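Local structure of bifunctional pinoresinol-lariciresinol reductase 1 (Thuja plicata, 1QYD) at residues A[7-12]-A[29-34]; A[189-194]-A[229-234]; A[118-123]-A[154-159]. The protein reduces (-)-pinoresinol to (-)-lariciresinol and then to (+)-secoisolariciresinol in lignan biosynthesis, taking hydride from NADPH. All coordinates share one frame; numbering follows the deposited sequence.

How the contacts relate
The three contacts sample different parts of an NADPH-dependent reductase. Contact 1 ties the first two strands of the Rossmann-type sheet and leads into the glycine-rich turn inferred to bind NADP(+). Contact 3, its centre about 21 Å away, lies near the middle of the chain, where Asp120 approaches Arg142 and Met119 approaches His271, inferred to bind cofactor and substrate respectively. Contact 2 belongs to the other end of the molecule, its centre about 34 Å from that of contact 1. Contacts 2 and 3 touch: the Met159 methyl CE lies 3.6 Å from Trp194 CE2, so the 154-159 segment runs from one contact to the other.

Contact 1: A[7-12]-A[29-34]; sequences VLIVGG and HPTYVL
Val7 splays its two methyls over the residues that lead into the neighbouring strand: CG1 meets the His29 side chain at about a right angle, 3.7 Å from its CD2, while CG2 comes 3.3 Å from Thr31 OG1. On the same face Ile9 slants across Thr31, its CD1 lying 3.4 Å from Thr31 CG2. Thr31 has CG2 anti to the backbone N and OG1 beside that N (chi1 -62°), which turns the hydroxyl to His29 O; it donates there over 2.9 Å, from above the carbonyl plane. An alanine here would probably leave His29 O without this donor and open a gap beside Val7 and Ile9. On the reverse face Leu8 CD1 sits 3.9 Å from both Tyr32 CB and Leu34 CB. Parallel bonding from Val7 N to Pro30 O, Tyr32 N to Val7 O and Ile9 N to Tyr32 O joins the backbones. A water bonded to Leu34 O also receives a weak bond from Gly11 N. These strands and helix 17-26 form a beta-alpha-beta unit of Rossmann type. That helix packs on Val7, Ile9 and Thr31, helix 67-74 touches Leu8 and Leu34, and strands 79-82 and 58-60 flank the pair.

Contact 2: A[189-194]-A[229-234]; sequences NVKGIW and QKEVIQ
A strand-against-helix packing in the second half of the fold sets Trp194, on strand 191-195, against Val232, near the start of helix 229-241. Val232 CG2 stands over one face of the indole, 3.6 Å from Trp194 CE2 and offset toward the rim. The methyl makes a CH-pi contact with the five-membered ring, 3.8 Å from CG2 to the centroid and 20° off the ring normal. Trp194 NE1 bonds to Leu227 O, which helps to hold the ring's rotation. That carbonyl belongs to strand 226-228, the antiparallel partner of 191-195 in a small mixed sheet; the helix comes next in the chain, so the tryptophan bonds to the partner strand and packs on the helix that comes after it. Nearer the surface, the Lys191 chain bends at chi2 (-76°), bringing its ammonium back to the helix. Lys191 NZ forms a salt bridge with Glu231 OE1 at 3.1 Å, on the syn side and 23° out of the carboxylate plane. Each end has a second partner: Ile226 O for the ammonium, Ser228 OG for the carboxylate oxygen. Lys230, fully extended, runs alongside Asn189 and gives a longer bond from NZ to an OD1 lone pair at 3.3 Å.

Contact 3: A[118-123]-A[154-159]; sequences GMDPDI and YVSSNM
The flat peptide carbonyl of Gly118 receives the Ser156 hydroxyl close to its own plane: the donor is tilted 20° from it, and the C=O...OG angle is 155°. From Ser156 OG to Gly118 O is 2.6 Å, a short bond that joins side chain to backbone. Ser156 can make it because OG is anti to its backbone N (chi1 -166°), which carries the hydroxyl across to the loop. Ser156 OG also packs 3.4 Å from Asp120 CB, so the hydroxyl touches both the glycine carbonyl and the aspartate stem. The two backbones come close here, with Gly118 CA 4.4 Å from Asn158 CA. Beyond its CB, Asp120 turns its carboxylate to Arg142, inferred to bind NADP(+), in a salt bridge through OD2; OD1 has a weak bond to Tyr219 OH. Asp122 OD2 binds Arg142 as well, and the Tyr154 ring adds a cation-pi contact with it while stacking on Tyr152, so several groups probably help to position this guanidinium. The loop folds into a type I turn from Asp120 to Ile123, with Ile123 N bonded to Asp120 O at 3.1 Å, and Val155 centres an inverse gamma turn in the facing strand. The contact thus fastens the loop that follows strand 111-113 to strand 154-156. On its other side that strand bonds with 217-219, whose Tyr219 touches Ser156, while helix 133-147 supplies Arg142 and packs against Met119, Pro121 and Tyr154; helix 272-275 meets Met119 and Met159.

Contact 1: A[7-12]-A[29-34]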
loop_
_atom_site.group_PDB
_atom_site.type_symbol
_atom_site.label_atom_id
_atom_site.label_comp_id
_atom_site.label_asym_id
_atom_site.label_seq_id
_atom_site.Cartn_x
_atom_site.Cartn_y
_atom_site.Cartn_z
ATOM N N VAL A 7 -20.048 21.036 -9.942
ATOM C CA VAL A 7 -19.380 19.931 -9.291
ATOM C C VAL A 7 -18.541 19.141 -10.243
ATOM O O VAL A 7 -18.818 18.976 -11.422
ATOM C CB VAL A 7 -20.413 18.992 -8.530
ATOM C CG1 VAL A 7 -21.483 19.872 -7.852
ATOM C CG2 VAL A 7 -21.075 17.998 -9.456
ATOM N N LEU A 8 -17.430 18.730 -9.676
ATOM C CA LEU A 8 -16.477 17.930 -10.399
ATOM C C LEU A 8 -16.435 16.617 -9.646
ATOM O O LEU A 8 -16.141 16.625 -8.448
ATOM C CB LEU A 8 -15.115 18.611 -10.380
ATOM C CG LEU A 8 -13.925 17.933 -11.062
ATOM C CD1 LEU A 8 -14.235 17.566 -12.508
ATOM C CD2 LEU A 8 -12.774 18.916 -11.124
ATOM N N ILE A 9 -16.784 15.512 -10.323
ATOM C CA ILE A 9 -16.643 14.226 -9.688
ATOM C C ILE A 9 -15.539 13.480 -10.383
ATOM O O ILE A 9 -15.463 13.302 -11.596
ATOM C CB ILE A 9 -17.946 13.411 -9.748
ATOM C CG1 ILE A 9 -19.073 14.239 -9.185
ATOM C CG2 ILE A 9 -17.861 12.181 -8.820
ATOM C CD1 ILE A 9 -20.352 14.075 -9.951
ATOM N N VAL A 10 -14.633 13.114 -9.511
ATOM C CA VAL A 10 -13.471 12.361 -9.876
ATOM C C VAL A 10 -13.714 11.043 -9.149
ATOM O O VAL A 10 -14.219 11.048 -8.040
ATOM C CB VAL A 10 -12.277 13.267 -9.431
ATOM C CG1 VAL A 10 -12.510 14.067 -8.156
ATOM C CG2 VAL A 10 -11.106 12.350 -9.247
ATOM N N GLY A 11 -13.485 9.870 -9.745
ATOM C CA GLY A 11 -13.855 8.588 -9.154
ATOM C C GLY A 11 -15.230 8.051 -9.623
ATOM O O GLY A 11 -15.534 6.859 -9.532
ATOM N N GLY A 12 -16.057 8.927 -10.201
ATOM C CA GLY A 12 -17.434 8.735 -10.692
ATOM C C GLY A 12 -17.769 7.666 -11.720
ATOM O O GLY A 12 -18.925 7.632 -12.171
ATOM N N HIS A 29 -27.371 20.270 -10.294
ATOM C CA HIS A 29 -25.986 20.682 -10.469
ATOM C C HIS A 29 -25.426 20.469 -11.866
ATOM O O HIS A 29 -25.524 19.357 -12.390
ATOM C CB HIS A 29 -25.133 19.939 -9.469
ATOM C CG HIS A 29 -25.623 20.353 -8.111
ATOM N ND1 HIS A 29 -26.854 20.229 -7.687
ATOM C CD2 HIS A 29 -24.904 20.988 -7.150
ATOM C CE1 HIS A 29 -26.899 20.782 -6.502
ATOM N NE2 HIS A 29 -25.727 21.243 -6.174
ATOM N N PRO A 30 -24.867 21.501 -12.534
ATOM C CA PRO A 30 -23.951 21.332 -13.670
ATOM C C PRO A 30 -22.771 20.460 -13.255
ATOM O O PRO A 30 -21.906 20.840 -12.459
ATOM C CB PRO A 30 -23.556 22.764 -14.100
ATOM C CG PRO A 30 -24.125 23.669 -13.021
ATOM C CD PRO A 30 -25.334 22.893 -12.498
ATOM N N THR A 31 -22.839 19.231 -13.788
ATOM C CA THR A 31 -21.876 18.214 -13.437
ATOM C C THR A 31 -20.923 17.869 -14.540
ATOM O O THR A 31 -21.278 17.735 -15.701
ATOM C CB THR A 31 -22.644 16.994 -12.966
ATOM O OG1 THR A 31 -23.341 17.466 -11.833
ATOM C CG2 THR A 31 -21.813 15.827 -12.517
ATOM N N TYR A 32 -19.699 17.813 -14.041
ATOM C CA TYR A 32 -18.472 17.521 -14.730
ATOM C C TYR A 32 -17.941 16.237 -14.124
ATOM O O TYR A 32 -17.915 16.092 -12.904
ATOM C CB TYR A 32 -17.405 18.570 -14.487
ATOM C CG TYR A 32 -17.585 19.995 -14.976
ATOM C CD1 TYR A 32 -18.652 20.815 -14.582
ATOM C CD2 TYR A 32 -16.591 20.504 -15.799
ATOM C CE1 TYR A 32 -18.709 22.154 -15.009
ATOM C CE2 TYR A 32 -16.629 21.825 -16.235
ATOM C CZ TYR A 32 -17.685 22.661 -15.841
ATOM O OH TYR A 32 -17.666 23.991 -16.272
ATOM N N VAL A 33 -17.434 15.327 -14.956
ATOM C CA VAL A 33 -16.863 14.092 -14.466
ATOM C C VAL A 33 -15.482 13.895 -15.024
ATOM O O VAL A 33 -15.270 13.516 -16.182
ATOM C CB VAL A 33 -17.720 12.802 -14.831
ATOM C CG1 VAL A 33 -17.028 11.488 -14.531
ATOM C CG2 VAL A 33 -18.892 12.740 -13.887
ATOM N N LEU A 34 -14.536 14.058 -14.106
ATOM C CA LEU A 34 -13.170 13.760 -14.460
ATOM C C LEU A 34 -13.016 12.262 -14.468
ATOM O O LEU A 34 -13.426 11.533 -13.554
ATOM C CB LEU A 34 -12.190 14.339 -13.460
ATOM C CG LEU A 34 -10.730 14.480 -13.885
ATOM C CD1 LEU A 34 -10.264 15.753 -13.234
ATOM C CD2 LEU A 34 -9.854 13.288 -13.515
HETATM O O HOH W 1 -11.531 10.039 -12.502
#

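Contact 2: A[189-194]-A[229-234]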
loop_
_atom_site.group_PDB
_atom_site.type_symbol
_atom_site.label_atom_id
_atom_site.label_comp_id
_atom_site.label_asym_id
_atom_site.label_seq_id
_atom_site.Cartn_x
_atom_site.Cartn_y
_atom_site.Cartn_z
ATOM N N ASN A 189 -26.944 -8.628 17.777
ATOM C CA ASN A 189 -27.815 -7.610 18.365
ATOM C C ASN A 189 -27.273 -6.205 18.272
ATOM O O ASN A 189 -28.015 -5.219 18.381
ATOM C CB ASN A 189 -28.063 -7.865 19.828
ATOM C CG ASN A 189 -28.849 -9.138 20.028
ATOM O OD1 ASN A 189 -29.883 -9.397 19.399
ATOM N ND2 ASN A 189 -28.310 -9.946 20.934
ATOM N N VAL A 190 -25.941 -6.216 18.084
ATOM C CA VAL A 190 -25.093 -5.056 17.904
ATOM C C VAL A 190 -25.616 -4.356 16.681
ATOM O O VAL A 190 -25.742 -4.960 15.626
ATOM C CB VAL A 190 -23.656 -5.472 17.668
ATOM C CG1 VAL A 190 -22.839 -4.209 17.526
ATOM C CG2 VAL A 190 -23.126 -6.334 18.811
ATOM N N LYS A 191 -25.957 -3.095 16.874
ATOM C CA LYS A 191 -26.547 -2.252 15.860
ATOM C C LYS A 191 -25.593 -1.768 14.772
ATOM O O LYS A 191 -24.418 -1.459 14.995
ATOM C CB LYS A 191 -27.183 -1.081 16.586
ATOM C CG LYS A 191 -28.339 -1.559 17.475
ATOM C CD LYS A 191 -29.536 -1.870 16.622
ATOM C CE LYS A 191 -30.654 -2.161 17.568
ATOM N NZ LYS A 191 -31.911 -1.933 16.880
ATOM N N GLY A 192 -26.168 -1.775 13.566
ATOM C CA GLY A 192 -25.525 -1.333 12.337
ATOM C C GLY A 192 -26.447 -0.369 11.580
ATOM O O GLY A 192 -27.617 -0.168 11.944
ATOM N N ILE A 193 -25.932 0.279 10.531
ATOM C CA ILE A 193 -26.740 1.230 9.794
ATOM C C ILE A 193 -26.599 0.794 8.361
ATOM O O ILE A 193 -25.537 0.383 7.925
ATOM C CB ILE A 193 -26.203 2.679 10.094
ATOM C CG1 ILE A 193 -26.402 2.955 11.570
ATOM C CG2 ILE A 193 -26.952 3.754 9.315
ATOM C CD1 ILE A 193 -25.832 4.264 12.009
ATOM N N TRP A 194 -27.667 0.835 7.598
ATOM C CA TRP A 194 -27.662 0.244 6.287
ATOM C C TRP A 194 -28.292 1.291 5.366
ATOM O O TRP A 194 -29.392 1.751 5.716
ATOM C CB TRP A 194 -28.488 -1.050 6.386
ATOM C CG TRP A 194 -28.154 -2.071 7.491
ATOM C CD1 TRP A 194 -28.493 -1.840 8.805
ATOM C CD2 TRP A 194 -27.518 -3.273 7.346
ATOM N NE1 TRP A 194 -28.070 -2.855 9.504
ATOM C CE2 TRP A 194 -27.492 -3.724 8.672
ATOM C CE3 TRP A 194 -26.967 -4.063 6.342
ATOM C CZ2 TRP A 194 -26.922 -4.945 9.013
ATOM C CZ3 TRP A 194 -26.394 -5.301 6.683
ATOM C CH2 TRP A 194 -26.368 -5.738 8.004
ATOM N N GLN A 229 -27.776 -7.107 12.933
ATOM C CA GLN A 229 -27.606 -8.112 11.888
ATOM C C GLN A 229 -28.792 -9.028 11.693
ATOM O O GLN A 229 -29.243 -9.253 10.577
ATOM C CB GLN A 229 -26.416 -8.995 12.176
ATOM C CG GLN A 229 -26.163 -9.937 10.991
ATOM C CD GLN A 229 -25.025 -10.882 11.280
ATOM O OE1 GLN A 229 -24.422 -10.886 12.357
ATOM N NE2 GLN A 229 -24.749 -11.706 10.280
ATOM N N LYS A 230 -29.203 -9.559 12.843
ATOM C CA LYS A 230 -30.326 -10.440 13.029
ATOM C C LYS A 230 -31.595 -9.718 12.598
ATOM O O LYS A 230 -32.426 -10.320 11.926
ATOM C CB LYS A 230 -30.270 -10.800 14.508
ATOM C CG LYS A 230 -31.115 -11.848 15.224
ATOM C CD LYS A 230 -30.680 -11.772 16.712
ATOM C CE LYS A 230 -31.500 -12.665 17.680
ATOM N NZ LYS A 230 -31.335 -12.337 19.097
ATOM N N GLU A 231 -31.811 -8.445 12.912
ATOM C CA GLU A 231 -33.020 -7.794 12.460
ATOM C C GLU A 231 -33.127 -7.553 10.989
ATOM O O GLU A 231 -34.251 -7.318 10.557
ATOM C CB GLU A 231 -33.216 -6.458 13.040
ATOM C CG GLU A 231 -33.345 -6.433 14.540
ATOM C CD GLU A 231 -33.387 -4.984 14.959
ATOM O OE1 GLU A 231 -32.324 -4.374 15.078
ATOM O OE2 GLU A 231 -34.492 -4.467 15.121
ATOM N N VAL A 232 -32.014 -7.510 10.231
ATOM C CA VAL A 232 -32.052 -7.429 8.761
ATOM C C VAL A 232 -32.296 -8.840 8.192
ATOM O O VAL A 232 -32.938 -8.998 7.149
ATOM C CB VAL A 232 -30.712 -6.836 8.189
ATOM C CG1 VAL A 232 -30.546 -6.945 6.644
ATOM C CG2 VAL A 232 -30.733 -5.371 8.597
ATOM N N ILE A 233 -31.805 -9.882 8.883
ATOM C CA ILE A 233 -32.101 -11.249 8.524
ATOM C C ILE A 233 -33.578 -11.404 8.701
ATOM O O ILE A 233 -34.187 -12.068 7.879
ATOM C CB ILE A 233 -31.431 -12.260 9.414
ATOM C CG1 ILE A 233 -29.921 -12.071 9.392
ATOM C CG2 ILE A 233 -31.812 -13.638 8.913
ATOM C CD1 ILE A 233 -28.970 -13.107 10.037
ATOM N N GLN A 234 -34.149 -10.750 9.717
ATOM C CA GLN A 234 -35.571 -10.830 10.008
ATOM C C GLN A 234 -36.536 -10.159 9.061
ATOM O O GLN A 234 -37.694 -10.595 8.994
ATOM C CB GLN A 234 -35.845 -10.290 11.372
ATOM C CG GLN A 234 -35.603 -11.352 12.426
ATOM C CD GLN A 234 -35.801 -10.811 13.828
ATOM O OE1 GLN A 234 -35.051 -11.151 14.745
ATOM N NE2 GLN A 234 -36.798 -9.945 14.031
#

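Contact 3: A[118-123]-A[154-159]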
loop_
_atom_site.group_PDB
_atom_site.type_symbol
_atom_site.label_atom_id
_atom_site.label_comp_id
_atom_site.label_asym_id
_atom_site.label_seq_id
_atom_site.Cartn_x
_atom_site.Cartn_y
_atom_site.Cartn_z
ATOM N N GLY A 118 -18.105 5.583 4.313
ATOM C CA GLY A 118 -17.995 4.411 5.167
ATOM C C GLY A 118 -17.915 4.736 6.664
ATOM O O GLY A 118 -18.530 5.674 7.164
ATOM N N MET A 119 -17.113 3.925 7.361
ATOM C CA MET A 119 -16.934 3.911 8.806
ATOM C C MET A 119 -16.503 5.107 9.658
ATOM O O MET A 119 -16.796 5.126 10.865
ATOM C CB MET A 119 -15.966 2.817 9.187
ATOM C CG MET A 119 -16.445 1.413 8.919
ATOM S SD MET A 119 -15.455 0.212 9.848
ATOM C CE MET A 119 -16.728 -0.266 10.972
ATOM N N ASP A 120 -15.784 6.071 9.065
ATOM C CA ASP A 120 -15.194 7.274 9.666
ATOM C C ASP A 120 -13.843 7.027 10.349
ATOM O O ASP A 120 -13.756 6.725 11.545
ATOM C CB ASP A 120 -16.137 7.950 10.690
ATOM C CG ASP A 120 -15.695 9.321 11.206
ATOM O OD1 ASP A 120 -16.527 10.068 11.705
ATOM O OD2 ASP A 120 -14.532 9.680 11.136
ATOM N N PRO A 121 -12.749 7.308 9.609
ATOM C CA PRO A 121 -11.384 7.024 9.995
ATOM C C PRO A 121 -10.852 7.546 11.310
ATOM O O PRO A 121 -10.142 6.813 12.002
ATOM C CB PRO A 121 -10.589 7.514 8.821
ATOM C CG PRO A 121 -11.454 8.566 8.216
ATOM C CD PRO A 121 -12.762 7.840 8.247
ATOM N N ASP A 122 -11.142 8.779 11.699
ATOM C CA ASP A 122 -10.575 9.197 12.961
ATOM C C ASP A 122 -11.522 9.062 14.141
ATOM O O ASP A 122 -11.364 9.727 15.170
ATOM C CB ASP A 122 -10.047 10.623 12.813
ATOM C CG ASP A 122 -11.016 11.675 12.356
ATOM O OD1 ASP A 122 -10.554 12.595 11.699
ATOM O OD2 ASP A 122 -12.204 11.598 12.656
ATOM N N ILE A 123 -12.542 8.195 13.938
ATOM C CA ILE A 123 -13.402 7.749 15.030
ATOM C C ILE A 123 -12.720 6.431 15.357
ATOM O O ILE A 123 -12.912 5.343 14.799
ATOM C CB ILE A 123 -14.887 7.550 14.591
ATOM C CG1 ILE A 123 -15.635 8.860 14.875
ATOM C CG2 ILE A 123 -15.587 6.405 15.341
ATOM C CD1 ILE A 123 -15.828 9.287 16.356
ATOM N N TYR A 154 -17.072 15.578 5.590
ATOM C CA TYR A 154 -16.715 14.167 5.500
ATOM C C TYR A 154 -17.997 13.357 5.585
ATOM O O TYR A 154 -18.693 13.328 6.589
ATOM C CB TYR A 154 -15.768 13.807 6.624
ATOM C CG TYR A 154 -14.463 14.578 6.564
ATOM C CD1 TYR A 154 -13.948 15.136 7.722
ATOM C CD2 TYR A 154 -13.766 14.713 5.368
ATOM C CE1 TYR A 154 -12.733 15.817 7.698
ATOM C CE2 TYR A 154 -12.552 15.403 5.337
ATOM C CZ TYR A 154 -12.035 15.945 6.506
ATOM O OH TYR A 154 -10.808 16.566 6.493
ATOM N N VAL A 155 -18.374 12.762 4.457
ATOM C CA VAL A 155 -19.607 12.015 4.348
ATOM C C VAL A 155 -19.404 10.581 4.773
ATOM O O VAL A 155 -19.091 9.735 3.941
ATOM C CB VAL A 155 -20.148 12.057 2.906
ATOM C CG1 VAL A 155 -21.175 13.162 2.776
ATOM C CG2 VAL A 155 -19.006 12.332 1.920
ATOM N N SER A 156 -19.515 10.343 6.101
ATOM C CA SER A 156 -19.476 9.018 6.738
ATOM C C SER A 156 -20.911 8.522 6.646
ATOM O O SER A 156 -21.832 9.071 7.247
ATOM C CB SER A 156 -19.085 9.156 8.166
ATOM O OG SER A 156 -18.774 7.852 8.567
ATOM N N SER A 157 -21.099 7.511 5.810
ATOM C CA SER A 157 -22.418 7.110 5.371
ATOM C C SER A 157 -22.830 5.667 5.658
ATOM O O SER A 157 -23.943 5.239 5.386
ATOM C CB SER A 157 -22.445 7.422 3.895
ATOM O OG SER A 157 -21.511 6.597 3.203
ATOM N N ASN A 158 -21.875 4.912 6.191
ATOM C CA ASN A 158 -21.998 3.542 6.691
ATOM C C ASN A 158 -22.129 2.375 5.705
ATOM O O ASN A 158 -21.303 2.259 4.792
ATOM C CB ASN A 158 -23.159 3.523 7.731
ATOM C CG ASN A 158 -22.893 4.456 8.924
ATOM O OD1 ASN A 158 -23.687 5.356 9.252
ATOM N ND2 ASN A 158 -21.741 4.270 9.578
ATOM N N MET A 159 -23.086 1.456 5.859
ATOM C CA MET A 159 -23.137 0.283 5.015
ATOM C C MET A 159 -24.073 0.513 3.878
ATOM O O MET A 159 -25.196 0.974 4.097
ATOM C CB MET A 159 -23.618 -0.961 5.777
ATOM C CG MET A 159 -22.612 -1.496 6.788
ATOM S SD MET A 159 -23.163 -3.013 7.592
ATOM C CE MET A 159 -24.223 -2.238 8.750
#